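Local coordinates for FixK2 protein (Bradyrhizobium japonicum, PDB 4I2O) that binds DNA as a transcription factor of the CRP/FNR superfamily, and probably regulates genes connected with nitrogen fixation, at a contact of chain A with DNA. Coordinates in Å, arbitrary orientation; residue numbers count along the deposited sequence, not the author numbering.

A contact of chain A with DNA. Residues 194-197, 200. With nucleotides of chain C; nucleotides of chain B.
Base reading in the major groove centres on one G:C pair, with Arg200 taking the guanine and Glu196 the cytosine. Arg200 runs extended from CG to NE and meets DG10 of chain C end-on: NH1 donates to N7 at 2.9 Å and NH2 to the carbonyl O6 at 2.8 Å. Both acceptors lie close to the guanidinium plane, O6 only 6° out of it, so the two bonds fix the rotation of the group and match the Hoogsteen edge of a guanine. NH2 also makes a weak bond to O4 of DT20 of chain B. On the partner strand, N4 of DC21 of chain B donates to Glu196 OE2 at 3.0 Å. That bond is nearly straight but comes from above the carboxylate plane; a bend at chi2 helps set the carboxylate there.

A cation-pi contact adds to this: Arg200 NH1 lies over the ring of DT9 of chain C, 4.0 Å from its centroid.

The DNA backbone is gripped at one phosphate oxygen, OP2 of DA19 of chain B, which accepts from Thr194 N, from Thr194 OG1 at 2.9 Å and from Thr197 OG1 at 2.6 Å. Thr194 OG1, in the crowded position between N and C (chi1 59°), also accepts from Thr197 N, capping the helix start. An alanine at Thr194 would lose that hydroxyl and would probably loosen both the phosphate grip and the first turn.

Methyl contacts fill in between. C7 of DT20 of chain B packs on Glu196 CD at 3.5 Å, Leu195 CD1 touches C7 of DT8 of chain C, and C7 of DT9 of chain C lies over one face of the Arg200 guanidinium, toward its rim.

The contacts come from the N-terminal part of helix 195-207, the recognition helix of the Crp-like helix-turn-helix, and from Thr194, the loop residue just before it, with helix 184-191 preceding.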
# COMPACT_ATOMS: atom_id res chain seq x y z
N THR A 194 16.52 5.90 -7.54
CA THR A 194 17.36 7.11 -7.33
C THR A 194 16.93 8.17 -8.30
O THR A 194 16.33 7.88 -9.37
CB THR A 194 18.89 6.82 -7.56
OG1 THR A 194 19.04 6.36 -8.90
CG2 THR A 194 19.41 5.75 -6.60
N LEU A 195 17.19 9.41 -7.93
CA LEU A 195 16.88 10.53 -8.81
C LEU A 195 17.67 10.42 -10.13
O LEU A 195 17.15 10.83 -11.19
CB LEU A 195 17.19 11.82 -8.04
CG LEU A 195 18.65 12.20 -7.74
CD1 LEU A 195 19.43 12.97 -8.90
CD2 LEU A 195 18.80 13.01 -6.44
N GLU A 196 18.87 9.82 -10.12
CA GLU A 196 19.65 9.67 -11.35
C GLU A 196 18.92 8.72 -12.30
O GLU A 196 18.84 8.97 -13.50
CB GLU A 196 21.03 9.05 -11.06
CG GLU A 196 21.97 9.98 -10.34
CD GLU A 196 22.06 9.73 -8.85
OE1 GLU A 196 20.99 9.41 -8.21
OE2 GLU A 196 23.21 9.80 -8.33
N THR A 197 18.44 7.59 -11.78
CA THR A 197 17.67 6.70 -12.63
C THR A 197 16.43 7.36 -13.23
O THR A 197 16.11 7.19 -14.43
CB THR A 197 17.30 5.45 -11.82
OG1 THR A 197 18.56 4.75 -11.64
CG2 THR A 197 16.36 4.54 -12.65
N ARG A 200 17.52 9.62 -16.04
CA ARG A 200 17.87 8.90 -17.25
C ARG A 200 16.67 8.44 -18.03
O ARG A 200 16.67 8.50 -19.28
CB ARG A 200 18.79 7.65 -16.92
CG ARG A 200 20.06 8.00 -16.13
CD ARG A 200 20.97 6.71 -15.87
NE ARG A 200 21.76 6.88 -14.65
CZ ARG A 200 22.86 7.62 -14.57
NH1 ARG A 200 23.33 8.27 -15.65
NH2 ARG A 200 23.50 7.72 -13.41
P DT C 8 16.69 16.16 -15.72
OP1 DT C 8 15.85 16.50 -16.95
OP2 DT C 8 16.53 15.06 -14.77
O5' DT C 8 18.23 15.98 -16.33
C5' DT C 8 18.63 17.05 -17.18
C4' DT C 8 20.07 16.78 -17.56
O4' DT C 8 20.92 16.77 -16.38
C3' DT C 8 20.31 15.40 -18.21
O3' DT C 8 20.95 15.74 -19.42
C2' DT C 8 21.26 14.59 -17.35
C1' DT C 8 21.91 15.71 -16.57
N1 DT C 8 22.38 15.37 -15.15
C2 DT C 8 23.72 15.53 -14.79
O2 DT C 8 24.63 15.86 -15.56
N3 DT C 8 24.02 15.29 -13.49
C4 DT C 8 23.11 14.87 -12.49
O4 DT C 8 23.51 14.73 -11.33
C5 DT C 8 21.72 14.70 -12.91
C7 DT C 8 20.67 14.25 -11.91
C6 DT C 8 21.41 14.97 -14.21
P DT C 9 21.12 14.64 -20.57
OP1 DT C 9 21.18 15.37 -21.85
OP2 DT C 9 20.14 13.56 -20.33
O5' DT C 9 22.53 13.96 -20.22
C5' DT C 9 23.77 14.74 -20.43
C4' DT C 9 24.84 13.91 -19.76
O4' DT C 9 24.62 13.77 -18.33
C3' DT C 9 24.92 12.47 -20.27
O3' DT C 9 26.11 12.43 -21.06
C2' DT C 9 25.11 11.63 -19.02
C1' DT C 9 25.38 12.64 -17.93
N1 DT C 9 24.90 12.32 -16.54
C2 DT C 9 25.84 12.46 -15.52
O2 DT C 9 27.03 12.77 -15.70
N3 DT C 9 25.38 12.21 -14.26
C4 DT C 9 24.09 11.87 -13.91
O4 DT C 9 23.78 11.69 -12.73
C5 DT C 9 23.14 11.76 -15.01
C7 DT C 9 21.69 11.38 -14.68
C6 DT C 9 23.57 12.03 -16.25
P DG C 10 26.62 11.06 -21.72
OP1 DG C 10 27.25 11.42 -23.01
OP2 DG C 10 25.56 10.04 -21.64
O5' DG C 10 27.75 10.55 -20.71
C5' DG C 10 28.89 11.40 -20.47
C4' DG C 10 29.75 10.64 -19.46
O4' DG C 10 29.12 10.68 -18.14
C3' DG C 10 30.02 9.16 -19.80
O3' DG C 10 31.42 9.05 -19.67
C2' DG C 10 29.28 8.41 -18.71
C1' DG C 10 29.30 9.40 -17.56
N9 DG C 10 28.21 9.23 -16.56
C8 DG C 10 26.84 9.24 -16.76
N7 DG C 10 26.16 9.09 -15.65
C5 DG C 10 27.14 9.01 -14.66
C6 DG C 10 27.00 8.88 -13.27
O6 DG C 10 25.94 8.84 -12.63
N1 DG C 10 28.23 8.88 -12.62
C2 DG C 10 29.45 8.95 -13.27
N2 DG C 10 30.55 8.89 -12.49
N3 DG C 10 29.60 9.12 -14.59
C4 DG C 10 28.41 9.10 -15.21
P DA C 11 32.19 7.67 -19.94
OP1 DA C 11 33.47 8.03 -20.62
OP2 DA C 11 31.27 6.66 -20.51
O5' DA C 11 32.53 7.14 -18.47
C5' DA C 11 33.41 7.87 -17.58
C4' DA C 11 33.66 7.01 -16.36
O4' DA C 11 32.44 6.98 -15.58
C3' DA C 11 33.99 5.55 -16.65
O3' DA C 11 35.15 5.28 -15.83
C2' DA C 11 32.69 4.78 -16.30
C1' DA C 11 32.11 5.66 -15.21
N9 DA C 11 30.66 5.67 -15.19
C8 DA C 11 29.80 5.79 -16.26
N7 DA C 11 28.52 5.81 -15.91
C5 DA C 11 28.57 5.65 -14.52
C6 DA C 11 27.56 5.60 -13.56
N6 DA C 11 26.27 5.67 -13.92
N1 DA C 11 27.95 5.45 -12.25
C2 DA C 11 29.27 5.42 -11.94
N3 DA C 11 30.31 5.47 -12.80
C4 DA C 11 29.87 5.56 -14.06
P DA B 18 15.94 -1.30 -14.11
OP1 DA B 18 14.48 -1.61 -13.79
OP2 DA B 18 16.30 -0.57 -15.29
O5' DA B 18 16.64 -0.46 -12.96
C5' DA B 18 16.62 -1.08 -11.66
C4' DA B 18 17.71 -0.52 -10.75
O4' DA B 18 19.03 -0.96 -11.27
C3' DA B 18 17.70 1.02 -10.61
O3' DA B 18 17.67 1.18 -9.17
C2' DA B 18 19.02 1.36 -11.33
C1' DA B 18 19.88 0.15 -11.05
N9 DA B 18 20.99 0.07 -12.04
C8 DA B 18 20.92 0.23 -13.42
N7 DA B 18 22.10 0.02 -14.02
C5 DA B 18 22.98 -0.22 -12.97
C6 DA B 18 24.35 -0.50 -12.91
N6 DA B 18 25.15 -0.57 -13.97
N1 DA B 18 24.88 -0.77 -11.69
C2 DA B 18 24.13 -0.74 -10.59
N3 DA B 18 22.82 -0.49 -10.52
C4 DA B 18 22.31 -0.24 -11.75
P DA B 19 17.99 2.53 -8.38
OP1 DA B 19 17.04 2.53 -7.23
OP2 DA B 19 18.01 3.70 -9.32
O5' DA B 19 19.42 2.26 -7.76
C5' DA B 19 19.70 1.09 -7.00
C4' DA B 19 21.04 1.28 -6.32
O4' DA B 19 22.11 1.10 -7.32
C3' DA B 19 21.34 2.66 -5.71
O3' DA B 19 21.98 2.33 -4.42
C2' DA B 19 22.23 3.40 -6.71
C1' DA B 19 22.92 2.24 -7.46
N9 DA B 19 23.05 2.51 -8.88
C8 DA B 19 22.11 2.89 -9.80
N7 DA B 19 22.55 3.05 -11.05
C5 DA B 19 23.89 2.74 -10.93
C6 DA B 19 24.90 2.67 -11.90
N6 DA B 19 24.69 2.96 -13.21
N1 DA B 19 26.15 2.32 -11.49
C2 DA B 19 26.31 2.01 -10.19
N3 DA B 19 25.44 2.00 -9.18
C4 DA B 19 24.22 2.41 -9.61
P DT B 20 22.49 3.46 -3.42
OP1 DT B 20 22.60 2.81 -2.08
OP2 DT B 20 21.68 4.71 -3.67
O5' DT B 20 23.96 3.88 -3.96
C5' DT B 20 25.00 2.81 -3.91
C4' DT B 20 26.23 3.42 -4.59
O4' DT B 20 25.86 3.71 -5.93
C3' DT B 20 26.69 4.74 -4.06
O3' DT B 20 28.02 4.44 -3.64
C2' DT B 20 26.75 5.75 -5.22
C1' DT B 20 26.70 4.76 -6.38
N1 DT B 20 26.13 5.14 -7.70
C2 DT B 20 26.93 5.08 -8.84
O2 DT B 20 28.11 4.77 -8.82
N3 DT B 20 26.32 5.39 -10.00
C4 DT B 20 25.01 5.80 -10.10
O4 DT B 20 24.47 6.06 -11.14
C5 DT B 20 24.22 5.84 -8.92
C7 DT B 20 22.79 6.33 -9.09
C6 DT B 20 24.82 5.55 -7.77
P DC B 21 28.88 5.50 -2.82
OP1 DC B 21 29.79 4.76 -1.94
OP2 DC B 21 27.95 6.60 -2.38
O5' DC B 21 29.80 6.21 -3.95
C5' DC B 21 30.66 5.36 -4.73
C4' DC B 21 31.31 6.18 -5.82
O4' DC B 21 30.38 6.40 -6.91
C3' DC B 21 31.78 7.56 -5.38
O3' DC B 21 33.08 7.66 -5.98
C2' DC B 21 30.75 8.52 -6.00
C1' DC B 21 30.41 7.77 -7.27
N1 DC B 21 29.12 8.11 -7.85
C2 DC B 21 29.08 8.25 -9.24
O2 DC B 21 30.13 8.06 -9.87
N3 DC B 21 27.92 8.56 -9.84
C4 DC B 21 26.82 8.73 -9.10
N4 DC B 21 25.71 9.00 -9.75
C5 DC B 21 26.82 8.60 -7.68
C6 DC B 21 28.00 8.31 -7.10